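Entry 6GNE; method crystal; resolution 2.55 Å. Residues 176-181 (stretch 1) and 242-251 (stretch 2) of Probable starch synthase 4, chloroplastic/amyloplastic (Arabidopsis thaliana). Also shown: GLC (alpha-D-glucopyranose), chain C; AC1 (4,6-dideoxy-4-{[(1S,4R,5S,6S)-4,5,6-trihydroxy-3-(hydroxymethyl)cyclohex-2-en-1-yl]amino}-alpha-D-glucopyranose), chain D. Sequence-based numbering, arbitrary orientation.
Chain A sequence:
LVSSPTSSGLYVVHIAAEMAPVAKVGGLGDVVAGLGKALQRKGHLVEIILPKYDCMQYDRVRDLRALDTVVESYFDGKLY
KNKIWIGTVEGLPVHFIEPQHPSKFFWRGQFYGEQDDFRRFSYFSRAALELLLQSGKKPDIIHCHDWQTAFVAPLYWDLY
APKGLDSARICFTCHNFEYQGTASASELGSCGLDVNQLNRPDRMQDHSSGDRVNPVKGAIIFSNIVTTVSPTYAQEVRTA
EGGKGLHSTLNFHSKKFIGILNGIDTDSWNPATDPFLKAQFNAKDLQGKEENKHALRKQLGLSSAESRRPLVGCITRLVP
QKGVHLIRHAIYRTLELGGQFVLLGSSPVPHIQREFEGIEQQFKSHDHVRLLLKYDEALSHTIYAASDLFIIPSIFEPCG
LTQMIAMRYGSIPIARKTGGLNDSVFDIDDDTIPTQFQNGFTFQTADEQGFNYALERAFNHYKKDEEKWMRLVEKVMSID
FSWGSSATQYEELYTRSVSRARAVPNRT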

# COMPACT_ATOMS: atom_id res chain seq x y z
N ASN A 176 0.83 -7.25 3.66
CA ASN A 176 0.35 -8.43 2.94
C ASN A 176 1.09 -9.67 3.42
O ASN A 176 2.27 -9.84 3.11
CB ASN A 176 0.52 -8.25 1.40
CG ASN A 176 -0.07 -9.41 0.58
OD1 ASN A 176 -0.56 -10.37 1.14
ND2 ASN A 176 -0.01 -9.30 -0.73
N PHE A 177 0.39 -10.53 4.16
CA PHE A 177 1.01 -11.76 4.72
C PHE A 177 1.34 -12.82 3.68
O PHE A 177 1.90 -13.85 3.99
CB PHE A 177 0.13 -12.38 5.80
CG PHE A 177 0.15 -11.64 7.11
CD1 PHE A 177 1.14 -11.86 8.03
CD2 PHE A 177 -0.86 -10.74 7.44
CE1 PHE A 177 1.16 -11.18 9.24
CE2 PHE A 177 -0.88 -10.09 8.66
CZ PHE A 177 0.14 -10.29 9.56
N GLU A 178 0.96 -12.61 2.44
CA GLU A 178 1.47 -13.41 1.35
C GLU A 178 2.98 -13.34 1.25
O GLU A 178 3.61 -14.32 0.94
CB GLU A 178 0.84 -12.96 0.04
CG GLU A 178 1.13 -13.89 -1.14
CD GLU A 178 0.74 -13.29 -2.48
OE1 GLU A 178 0.38 -12.04 -2.52
OE2 GLU A 178 0.79 -14.13 -3.45
N TYR A 179 3.55 -12.16 1.50
CA TYR A 179 4.99 -11.96 1.31
C TYR A 179 5.74 -12.05 2.62
O TYR A 179 5.79 -11.11 3.38
CB TYR A 179 5.26 -10.63 0.60
CG TYR A 179 4.59 -10.56 -0.75
CD1 TYR A 179 4.73 -11.63 -1.68
CD2 TYR A 179 3.82 -9.44 -1.13
CE1 TYR A 179 4.09 -11.59 -2.92
CE2 TYR A 179 3.19 -9.38 -2.39
CZ TYR A 179 3.32 -10.45 -3.27
OH TYR A 179 2.73 -10.40 -4.49
N GLN A 180 6.33 -13.22 2.86
CA GLN A 180 6.94 -13.54 4.13
C GLN A 180 8.49 -13.47 4.12
O GLN A 180 9.12 -13.45 5.18
CB GLN A 180 6.42 -14.91 4.62
CG GLN A 180 4.96 -14.82 5.03
CD GLN A 180 4.31 -16.14 5.37
OE1 GLN A 180 4.92 -17.04 5.96
NE2 GLN A 180 3.05 -16.24 5.02
N GLY A 181 9.08 -13.42 2.92
CA GLY A 181 10.52 -13.31 2.75
C GLY A 181 11.28 -14.56 3.08
O GLY A 181 12.46 -14.50 3.45
N GLY A 242 -6.78 -18.40 5.27
CA GLY A 242 -6.25 -17.08 4.93
C GLY A 242 -4.88 -16.70 5.51
O GLY A 242 -4.23 -15.77 5.02
N GLY A 243 -4.44 -17.41 6.56
CA GLY A 243 -3.20 -17.07 7.24
C GLY A 243 -1.90 -17.38 6.53
O GLY A 243 -0.86 -16.78 6.82
N LYS A 244 -1.93 -18.33 5.61
CA LYS A 244 -0.78 -18.69 4.76
C LYS A 244 0.37 -19.31 5.56
O LYS A 244 1.53 -18.96 5.36
CB LYS A 244 -0.32 -17.47 3.93
CG LYS A 244 -1.47 -16.50 3.57
CD LYS A 244 -1.29 -15.84 2.23
CE LYS A 244 -1.63 -16.78 1.07
NZ LYS A 244 -1.91 -16.00 -0.19
N GLY A 245 0.02 -20.23 6.46
CA GLY A 245 0.97 -20.85 7.38
C GLY A 245 1.18 -20.16 8.73
O GLY A 245 1.54 -20.84 9.71
N LEU A 246 0.94 -18.84 8.79
CA LEU A 246 1.24 -18.04 9.97
C LEU A 246 0.08 -17.92 10.97
O LEU A 246 0.27 -17.36 12.05
CB LEU A 246 1.68 -16.62 9.56
CG LEU A 246 3.07 -16.52 8.96
CD1 LEU A 246 3.32 -15.08 8.47
CD2 LEU A 246 4.13 -16.98 9.96
N HIS A 247 -1.09 -18.43 10.62
CA HIS A 247 -2.27 -18.34 11.49
C HIS A 247 -2.01 -18.77 12.95
O HIS A 247 -2.44 -18.07 13.87
CB HIS A 247 -3.46 -19.06 10.87
CG HIS A 247 -3.42 -20.55 10.98
ND1 HIS A 247 -2.62 -21.33 10.18
CD2 HIS A 247 -4.10 -21.40 11.79
CE1 HIS A 247 -2.81 -22.61 10.49
NE2 HIS A 247 -3.70 -22.68 11.46
N SER A 248 -1.26 -19.86 13.15
CA SER A 248 -0.95 -20.40 14.49
C SER A 248 -0.13 -19.43 15.34
O SER A 248 -0.37 -19.29 16.55
CB SER A 248 -0.15 -21.72 14.40
OG SER A 248 -0.77 -22.70 13.58
N THR A 249 0.86 -18.79 14.71
CA THR A 249 1.69 -17.81 15.36
C THR A 249 0.89 -16.56 15.76
O THR A 249 1.08 -16.01 16.86
CB THR A 249 2.87 -17.42 14.44
OG1 THR A 249 3.64 -18.59 14.15
CG2 THR A 249 3.75 -16.34 15.06
N LEU A 250 0.02 -16.10 14.86
CA LEU A 250 -0.83 -14.93 15.11
C LEU A 250 -1.88 -15.17 16.19
O LEU A 250 -2.18 -14.24 16.95
CB LEU A 250 -1.50 -14.44 13.82
CG LEU A 250 -0.57 -13.76 12.82
CD1 LEU A 250 -1.18 -13.81 11.44
CD2 LEU A 250 -0.22 -12.33 13.23
N ASN A 251 -2.43 -16.39 16.25
CA ASN A 251 -3.35 -16.76 17.34
C ASN A 251 -2.67 -16.81 18.70
O ASN A 251 -3.30 -16.45 19.69
CB ASN A 251 -4.06 -18.11 17.06
CG ASN A 251 -5.10 -18.01 15.94
OD1 ASN A 251 -5.77 -17.00 15.82
ND2 ASN A 251 -5.23 -19.06 15.13
C1 GLC C . 7.79 -8.38 -4.44
C2 GLC C . 8.12 -7.86 -3.04
C3 GLC C . 6.83 -7.60 -2.25
C4 GLC C . 6.00 -6.59 -3.03
C5 GLC C . 5.67 -7.17 -4.39
C6 GLC C . 4.90 -6.17 -5.24
O2 GLC C . 8.98 -8.78 -2.38
O3 GLC C . 7.12 -7.09 -0.96
O4 GLC C . 4.81 -6.27 -2.30
O5 GLC C . 6.88 -7.51 -5.09
O6 GLC C . 4.79 -6.66 -6.58
C1 AC1 D . 4.80 -4.97 -1.71
O2 AC1 D . 4.96 -5.98 0.49
C2 AC1 D . 4.22 -5.02 -0.29
C4A AC1 D . -2.66 -2.79 1.08
C3 AC1 D . 2.71 -5.32 -0.30
O3 AC1 D . 2.27 -5.29 1.06
C4 AC1 D . 1.99 -4.29 -1.18
N4A AC1 D . 0.52 -4.42 -1.20
C5 AC1 D . 2.61 -4.41 -2.57
O5 AC1 D . 4.00 -4.09 -2.50
C6 AC1 D . 2.02 -3.45 -3.58
C1B AC1 D . -0.35 -4.28 -0.03
C2B AC1 D . -1.80 -4.77 -0.25
O2B AC1 D . -1.98 -5.48 -1.49
C3B AC1 D . -2.86 -3.67 -0.14
O3B AC1 D . -4.11 -4.33 0.05
O4 AC1 D . -3.63 -1.74 1.05
C5B AC1 D . -1.26 -2.26 1.16
C7B AC1 D . -0.24 -2.91 0.61
C6B AC1 D . -0.99 -0.99 1.94
O6B AC1 D . -1.31 -1.17 3.33

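Stretch 1, an irregular loop, packs against a turn and the helix that follows it in stretch 2, and the two bury 334 Å² between them. Asn 176 touches nothing in stretch 2 but shapes the loop that does: its OD1 accepts a hydrogen bond from Glu 178 N (3.0 Å), while its CB lies 3.5 Å from O3 of the bound AC1. Phe 177 points toward stretch 2 and makes the apolar side-chain contacts with the two leucines. Leu 250 CD1 sits over one face of its ring, 4.2 Å from Phe 177 CE1, and Leu 246 CD1 approaches Phe 177 CD1 obliquely at 3.9 Å; the two leucines are four residues apart, joined by the backbone hydrogen bond from Leu 250 N to Leu 246 O (3.1 Å), and both reach the same buried ring. At Glu 178 the contact is smaller, with CA 3.8 Å from Lys 244 CD, the lysine's aliphatic chain covering the backbone; Glu 178 OE1 accepts a hydrogen bond from Asn 176 ND2 (3.3 Å), so the side chain helps to hold the loop. Tyr 179 points away and lays a ring face against GLC C3, as suits a starch synthase. Gln 180 is the polar clasp. Its NE2 donates to Phe 177 O (2.8 Å) and to Lys 244 O (3.1 Å, nearly linear), so one amide group ties its own loop to the type I' turn from Gly 243 to Leu 246. Its CD also packs 3.4 Å from Leu 246 CD1. Gly 181 makes no contact, but its positive phi favours glycine.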